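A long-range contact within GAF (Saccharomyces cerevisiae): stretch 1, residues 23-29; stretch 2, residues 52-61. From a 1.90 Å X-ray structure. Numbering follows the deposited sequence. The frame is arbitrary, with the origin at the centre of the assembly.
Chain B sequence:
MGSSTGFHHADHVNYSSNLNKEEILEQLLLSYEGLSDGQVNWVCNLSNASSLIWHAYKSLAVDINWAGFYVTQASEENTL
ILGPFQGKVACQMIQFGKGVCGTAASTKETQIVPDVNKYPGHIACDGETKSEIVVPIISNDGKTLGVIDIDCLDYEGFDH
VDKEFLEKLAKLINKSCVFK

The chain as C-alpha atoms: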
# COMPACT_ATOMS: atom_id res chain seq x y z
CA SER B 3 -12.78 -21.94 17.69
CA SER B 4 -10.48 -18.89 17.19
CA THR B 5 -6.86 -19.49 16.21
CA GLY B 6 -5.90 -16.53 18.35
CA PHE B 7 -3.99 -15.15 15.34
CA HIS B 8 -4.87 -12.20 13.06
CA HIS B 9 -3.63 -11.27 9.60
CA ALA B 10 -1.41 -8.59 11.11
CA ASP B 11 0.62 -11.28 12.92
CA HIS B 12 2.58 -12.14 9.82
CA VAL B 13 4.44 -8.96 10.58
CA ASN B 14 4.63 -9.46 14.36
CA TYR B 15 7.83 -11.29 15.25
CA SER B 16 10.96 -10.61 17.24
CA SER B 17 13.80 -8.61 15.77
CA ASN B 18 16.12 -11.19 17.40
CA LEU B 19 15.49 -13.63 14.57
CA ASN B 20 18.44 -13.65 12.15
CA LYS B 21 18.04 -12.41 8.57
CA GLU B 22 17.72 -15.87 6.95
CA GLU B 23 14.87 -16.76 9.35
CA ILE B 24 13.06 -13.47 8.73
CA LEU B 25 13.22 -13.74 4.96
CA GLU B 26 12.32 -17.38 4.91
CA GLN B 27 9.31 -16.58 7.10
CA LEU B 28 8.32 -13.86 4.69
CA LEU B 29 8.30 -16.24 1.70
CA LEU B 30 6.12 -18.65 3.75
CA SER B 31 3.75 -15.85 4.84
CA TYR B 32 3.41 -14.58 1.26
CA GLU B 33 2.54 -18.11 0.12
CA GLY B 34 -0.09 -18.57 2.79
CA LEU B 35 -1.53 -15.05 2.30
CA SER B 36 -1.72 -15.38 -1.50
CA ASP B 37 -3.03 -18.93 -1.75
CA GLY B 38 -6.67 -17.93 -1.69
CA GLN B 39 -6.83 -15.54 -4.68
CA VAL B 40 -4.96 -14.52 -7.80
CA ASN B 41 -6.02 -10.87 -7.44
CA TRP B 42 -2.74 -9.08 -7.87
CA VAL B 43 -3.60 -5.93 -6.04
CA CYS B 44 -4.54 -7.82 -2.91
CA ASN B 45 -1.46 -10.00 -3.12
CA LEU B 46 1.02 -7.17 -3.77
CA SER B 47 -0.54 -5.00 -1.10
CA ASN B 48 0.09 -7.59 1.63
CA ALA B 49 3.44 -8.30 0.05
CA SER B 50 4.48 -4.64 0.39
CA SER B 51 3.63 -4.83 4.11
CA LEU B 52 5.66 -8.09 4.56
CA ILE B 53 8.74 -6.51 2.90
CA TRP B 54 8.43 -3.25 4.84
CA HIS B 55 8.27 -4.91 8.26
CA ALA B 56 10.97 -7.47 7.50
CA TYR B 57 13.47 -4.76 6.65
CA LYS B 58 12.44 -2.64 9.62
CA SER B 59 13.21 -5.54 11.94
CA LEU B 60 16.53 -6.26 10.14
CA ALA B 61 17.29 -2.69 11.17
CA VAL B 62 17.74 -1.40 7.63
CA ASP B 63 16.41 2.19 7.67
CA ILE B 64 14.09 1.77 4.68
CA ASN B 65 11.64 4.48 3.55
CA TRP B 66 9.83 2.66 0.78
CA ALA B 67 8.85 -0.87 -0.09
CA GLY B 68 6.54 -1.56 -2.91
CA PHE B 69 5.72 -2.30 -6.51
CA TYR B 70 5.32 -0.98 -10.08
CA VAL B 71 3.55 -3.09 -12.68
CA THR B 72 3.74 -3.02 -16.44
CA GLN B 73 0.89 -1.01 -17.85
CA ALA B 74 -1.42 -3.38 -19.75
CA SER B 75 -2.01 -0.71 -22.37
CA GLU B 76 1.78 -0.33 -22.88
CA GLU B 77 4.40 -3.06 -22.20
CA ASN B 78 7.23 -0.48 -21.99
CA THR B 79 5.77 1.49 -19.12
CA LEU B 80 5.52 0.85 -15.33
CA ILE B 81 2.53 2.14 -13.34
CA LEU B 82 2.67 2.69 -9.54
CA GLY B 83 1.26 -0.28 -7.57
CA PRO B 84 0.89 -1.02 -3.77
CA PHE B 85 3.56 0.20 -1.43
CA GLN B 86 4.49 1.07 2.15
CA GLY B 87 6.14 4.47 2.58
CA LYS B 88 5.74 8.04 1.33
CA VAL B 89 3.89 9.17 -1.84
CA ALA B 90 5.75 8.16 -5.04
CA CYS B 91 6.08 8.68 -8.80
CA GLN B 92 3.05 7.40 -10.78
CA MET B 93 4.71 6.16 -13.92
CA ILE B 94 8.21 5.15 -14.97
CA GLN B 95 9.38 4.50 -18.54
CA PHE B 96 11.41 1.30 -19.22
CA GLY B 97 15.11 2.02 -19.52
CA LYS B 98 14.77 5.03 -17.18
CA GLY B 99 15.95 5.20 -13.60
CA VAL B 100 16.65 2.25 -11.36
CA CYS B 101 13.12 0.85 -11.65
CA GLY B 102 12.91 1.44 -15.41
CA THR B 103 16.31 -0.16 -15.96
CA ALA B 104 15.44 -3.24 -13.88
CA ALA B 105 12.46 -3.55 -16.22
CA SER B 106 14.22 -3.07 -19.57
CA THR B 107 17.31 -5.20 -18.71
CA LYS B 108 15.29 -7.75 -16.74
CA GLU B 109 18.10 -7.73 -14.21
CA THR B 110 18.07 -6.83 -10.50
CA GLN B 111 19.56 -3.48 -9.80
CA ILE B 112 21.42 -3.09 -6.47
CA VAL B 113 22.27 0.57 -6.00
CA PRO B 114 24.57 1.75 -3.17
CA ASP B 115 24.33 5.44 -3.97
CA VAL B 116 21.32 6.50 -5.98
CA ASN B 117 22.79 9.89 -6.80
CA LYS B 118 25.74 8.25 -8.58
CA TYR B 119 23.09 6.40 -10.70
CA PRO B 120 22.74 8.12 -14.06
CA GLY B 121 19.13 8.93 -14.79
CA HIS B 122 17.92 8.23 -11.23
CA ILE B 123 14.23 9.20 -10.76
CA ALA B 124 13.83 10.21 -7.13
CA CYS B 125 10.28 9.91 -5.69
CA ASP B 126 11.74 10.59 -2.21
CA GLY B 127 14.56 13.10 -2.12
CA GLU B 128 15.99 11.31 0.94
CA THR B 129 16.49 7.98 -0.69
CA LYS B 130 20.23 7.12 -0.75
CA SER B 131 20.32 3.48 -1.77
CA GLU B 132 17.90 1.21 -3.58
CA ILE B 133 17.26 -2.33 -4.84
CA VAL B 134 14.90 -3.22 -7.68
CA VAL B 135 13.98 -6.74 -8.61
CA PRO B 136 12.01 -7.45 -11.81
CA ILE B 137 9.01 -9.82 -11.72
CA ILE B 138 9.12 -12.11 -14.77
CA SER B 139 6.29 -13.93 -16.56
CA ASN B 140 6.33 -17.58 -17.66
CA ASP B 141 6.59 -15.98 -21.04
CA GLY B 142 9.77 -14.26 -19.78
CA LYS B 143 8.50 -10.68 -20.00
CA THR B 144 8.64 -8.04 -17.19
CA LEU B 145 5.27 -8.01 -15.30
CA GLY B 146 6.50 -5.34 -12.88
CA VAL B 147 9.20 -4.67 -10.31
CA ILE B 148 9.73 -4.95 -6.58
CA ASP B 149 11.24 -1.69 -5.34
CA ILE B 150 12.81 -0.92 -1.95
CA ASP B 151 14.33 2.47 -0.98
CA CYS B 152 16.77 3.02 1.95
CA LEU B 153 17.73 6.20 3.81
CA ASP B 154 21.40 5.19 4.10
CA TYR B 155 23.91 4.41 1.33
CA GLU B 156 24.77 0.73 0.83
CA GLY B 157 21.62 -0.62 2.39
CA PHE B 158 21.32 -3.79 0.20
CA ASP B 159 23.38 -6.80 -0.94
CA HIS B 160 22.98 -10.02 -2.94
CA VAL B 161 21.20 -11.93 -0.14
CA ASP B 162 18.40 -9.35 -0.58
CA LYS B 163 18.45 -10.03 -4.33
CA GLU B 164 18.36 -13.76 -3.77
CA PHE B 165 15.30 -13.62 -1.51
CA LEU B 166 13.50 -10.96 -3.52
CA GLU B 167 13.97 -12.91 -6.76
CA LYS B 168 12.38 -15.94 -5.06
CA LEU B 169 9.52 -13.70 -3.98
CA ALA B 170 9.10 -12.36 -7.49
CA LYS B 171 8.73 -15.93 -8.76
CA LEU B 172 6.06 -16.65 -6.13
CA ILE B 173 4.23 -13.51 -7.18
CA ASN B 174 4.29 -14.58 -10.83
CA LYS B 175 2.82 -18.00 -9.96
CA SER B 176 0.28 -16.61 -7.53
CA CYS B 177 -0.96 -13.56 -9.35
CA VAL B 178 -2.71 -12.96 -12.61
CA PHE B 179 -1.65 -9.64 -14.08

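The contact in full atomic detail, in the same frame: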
# COMPACT_ATOMS: atom_id res chain seq x y z
N GLU B 23 16.17 -16.34 8.77
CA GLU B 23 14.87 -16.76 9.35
C GLU B 23 13.75 -15.81 8.93
O GLU B 23 12.65 -16.24 8.56
CB GLU B 23 14.91 -16.74 10.88
CG GLU B 23 15.78 -17.76 11.55
CD GLU B 23 15.58 -17.77 13.07
OE1 GLU B 23 15.82 -16.72 13.72
OE2 GLU B 23 15.18 -18.83 13.62
N ILE B 24 14.02 -14.51 9.06
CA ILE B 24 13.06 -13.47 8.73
C ILE B 24 12.63 -13.54 7.27
O ILE B 24 11.45 -13.46 6.94
CB ILE B 24 13.65 -12.08 9.06
CG1 ILE B 24 13.85 -11.97 10.58
CG2 ILE B 24 12.76 -10.98 8.53
CD1 ILE B 24 14.40 -10.63 11.01
N LEU B 25 13.57 -13.70 6.37
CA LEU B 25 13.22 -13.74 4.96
C LEU B 25 12.55 -15.04 4.58
O LEU B 25 11.67 -15.09 3.68
CB LEU B 25 14.48 -13.50 4.11
CG LEU B 25 15.21 -12.18 4.42
CD1 LEU B 25 16.38 -11.97 3.47
CD2 LEU B 25 14.22 -11.04 4.31
N GLU B 26 12.94 -16.12 5.24
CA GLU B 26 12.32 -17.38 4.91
C GLU B 26 10.88 -17.34 5.40
O GLU B 26 9.98 -17.85 4.75
CB GLU B 26 13.09 -18.56 5.54
CG GLU B 26 12.56 -19.90 5.05
CD GLU B 26 12.18 -19.89 3.55
OE1 GLU B 26 13.12 -19.70 2.68
OE2 GLU B 26 10.95 -20.07 3.26
N GLN B 27 10.67 -16.71 6.55
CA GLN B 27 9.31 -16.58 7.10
C GLN B 27 8.45 -15.71 6.22
O GLN B 27 7.23 -15.85 6.20
CB GLN B 27 9.35 -15.95 8.49
CG GLN B 27 9.21 -16.95 9.62
CD GLN B 27 9.45 -16.32 10.99
OE1 GLN B 27 8.90 -15.24 11.30
NE2 GLN B 27 10.26 -17.00 11.83
N LEU B 28 9.08 -14.75 5.55
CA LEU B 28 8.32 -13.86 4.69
C LEU B 28 7.83 -14.64 3.49
O LEU B 28 6.67 -14.52 3.13
CB LEU B 28 9.17 -12.66 4.23
CG LEU B 28 8.46 -11.61 3.36
CD1 LEU B 28 9.13 -10.31 3.56
CD2 LEU B 28 8.49 -11.99 1.88
N LEU B 29 8.70 -15.43 2.88
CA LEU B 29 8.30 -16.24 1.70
C LEU B 29 7.13 -17.15 2.08
O LEU B 29 6.17 -17.30 1.29
CB LEU B 29 9.49 -17.07 1.19
CG LEU B 29 10.69 -16.29 0.58
CD1 LEU B 29 11.75 -17.30 0.17
CD2 LEU B 29 10.28 -15.40 -0.63
N LEU B 52 4.75 -7.02 4.12
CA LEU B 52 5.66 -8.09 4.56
C LEU B 52 7.11 -7.56 4.40
O LEU B 52 7.91 -7.55 5.36
CB LEU B 52 5.47 -9.36 3.69
CG LEU B 52 4.24 -10.23 4.03
CD1 LEU B 52 4.12 -11.47 3.09
CD2 LEU B 52 4.38 -10.68 5.50
N ILE B 53 7.39 -7.01 3.22
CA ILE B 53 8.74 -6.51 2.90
C ILE B 53 9.13 -5.36 3.83
O ILE B 53 10.21 -5.36 4.40
CB ILE B 53 8.80 -6.04 1.45
CG1 ILE B 53 8.57 -7.25 0.53
CG2 ILE B 53 10.15 -5.36 1.15
CD1 ILE B 53 8.28 -6.87 -0.89
N TRP B 54 8.19 -4.43 4.03
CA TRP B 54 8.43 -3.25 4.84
C TRP B 54 8.84 -3.66 6.26
O TRP B 54 9.87 -3.23 6.77
CB TRP B 54 7.13 -2.38 4.92
CG TRP B 54 7.31 -1.22 5.91
CD1 TRP B 54 7.23 -1.29 7.27
CD2 TRP B 54 7.73 0.10 5.60
NE1 TRP B 54 7.57 -0.08 7.83
CE2 TRP B 54 7.88 0.79 6.82
CE3 TRP B 54 8.01 0.77 4.39
CZ2 TRP B 54 8.29 2.14 6.88
CZ3 TRP B 54 8.42 2.11 4.45
CH2 TRP B 54 8.55 2.78 5.70
N HIS B 55 8.01 -4.48 6.91
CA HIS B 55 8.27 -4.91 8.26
C HIS B 55 9.50 -5.79 8.41
O HIS B 55 10.19 -5.70 9.43
CB HIS B 55 7.03 -5.59 8.83
CG HIS B 55 5.90 -4.64 9.05
ND1 HIS B 55 5.82 -3.81 10.16
CD2 HIS B 55 4.87 -4.29 8.24
CE1 HIS B 55 4.80 -2.98 10.01
NE2 HIS B 55 4.21 -3.25 8.85
N ALA B 56 9.76 -6.64 7.44
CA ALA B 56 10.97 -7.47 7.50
C ALA B 56 12.21 -6.57 7.55
O ALA B 56 13.10 -6.75 8.42
CB ALA B 56 11.08 -8.38 6.28
N TYR B 57 12.30 -5.62 6.64
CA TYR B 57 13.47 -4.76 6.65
C TYR B 57 13.56 -3.87 7.87
O TYR B 57 14.67 -3.55 8.31
CB TYR B 57 13.57 -3.94 5.36
CG TYR B 57 14.18 -4.79 4.28
CD1 TYR B 57 13.37 -5.60 3.48
CD2 TYR B 57 15.57 -4.93 4.19
CE1 TYR B 57 13.93 -6.54 2.63
CE2 TYR B 57 16.14 -5.88 3.33
CZ TYR B 57 15.31 -6.68 2.57
OH TYR B 57 15.82 -7.70 1.79
N LYS B 58 12.42 -3.48 8.44
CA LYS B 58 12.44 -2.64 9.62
C LYS B 58 13.04 -3.45 10.75
O LYS B 58 13.83 -2.92 11.54
CB LYS B 58 11.00 -2.18 10.03
CG LYS B 58 10.53 -0.87 9.36
CD LYS B 58 11.61 0.21 9.51
CE LYS B 58 11.24 1.60 8.98
NZ LYS B 58 12.50 2.45 8.69
N SER B 59 12.68 -4.73 10.85
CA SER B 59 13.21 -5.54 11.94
C SER B 59 14.67 -5.91 11.71
O SER B 59 15.39 -6.11 12.68
CB SER B 59 12.35 -6.79 12.17
OG SER B 59 12.60 -7.77 11.21
N LEU B 60 15.11 -5.97 10.45
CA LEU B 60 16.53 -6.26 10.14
C LEU B 60 17.35 -4.99 10.40
O LEU B 60 18.57 -4.94 10.15
CB LEU B 60 16.72 -6.64 8.67
CG LEU B 60 16.69 -8.09 8.20
CD1 LEU B 60 16.59 -9.05 9.36
CD2 LEU B 60 15.56 -8.27 7.25
N ALA B 61 16.66 -3.96 10.85
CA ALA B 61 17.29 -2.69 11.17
C ALA B 61 17.94 -1.97 9.99
O ALA B 61 19.00 -1.35 10.13
CB ALA B 61 18.31 -2.90 12.34

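Two helical segments of the same chain pack here almost antiparallel: the angle between their N-to-C directions is 169°, and their axes come within 10.2 Å of each other. Because the directions oppose, residues early in one segment meet residues late in the other. I24 lies opposite A56, with 6.5 Å between I24 CA and A56 CA, and L28 lies opposite L52, with 6.4 Å between L28 CA and L52 CA. No hydrogen bond crosses between the segments. The contact is one of apolar packing, and L28, I24 and L60 cover the most surface in it.

L28 makes the largest contribution. Its CA-to-CB bond points toward the second helix, and with chi1 and chi2 both t its branched end lies against the backbone there as well as against side chains. L28 CD1 comes within 3.5 Å of L52 O and 3.7 Å of I53 N, while L28 CG lies 3.8 Å from L52 CB. L52 O does not lack a polar partner for having a methyl beside it, since it accepts the helical hydrogen bond from A56 N at 2.9 Å. The same methyl, L28 CD1, reaches A56 CB at 3.9 Å and I53 CG1 at 4.3 Å. I53 thus takes part although its own CA-to-CB bond points away. A leucine suits this place because its two terminal methyls can fill space without bringing a polar group that would need a partner.

One helical turn earlier, I24 also has its CA-to-CB bond pointing toward the second segment, and both of its branches are used. The short branch ends in I24 CG2, which rests 3.8 Å from A56 CB. The long branch, extended by chi1 m and chi2 t, carries I24 CD1 onward to make the closest approaches to S59 and L60: S59 OG at 3.4 Å and L60 CD1 at 3.2 Å, the latter tight for two methyl carbons. A56, whose side chain is a single methyl pointing toward the first helix, touches both I24 and L28.

S59 is a polar residue beside an apolar one, but its hydroxyl is provided for within its own helix: S59 OG donates to A56 O at 3.0 Å. This bond turns the hydroxyl back onto the preceding turn, so that it can lie next to I24 CD1 without seeking a partner across the contact.

L60 follows the last residue of the second helix, yet L60 N still bonds to A56 O at 3.0 Å. Its CA-to-CB bond points toward the first helix, with both chi angles between the usual wells. Besides meeting I24, it places L60 CD2 4.3 Å from L25 CD2; the CA-to-CB bond of L25 points sideways, but the end of its side chain comes nearer. Directly after L60 the chain leaves helical geometry at A61, where positive phi accompanies a Schellman motif. L60 thus continues the apolar surface just past the helix end.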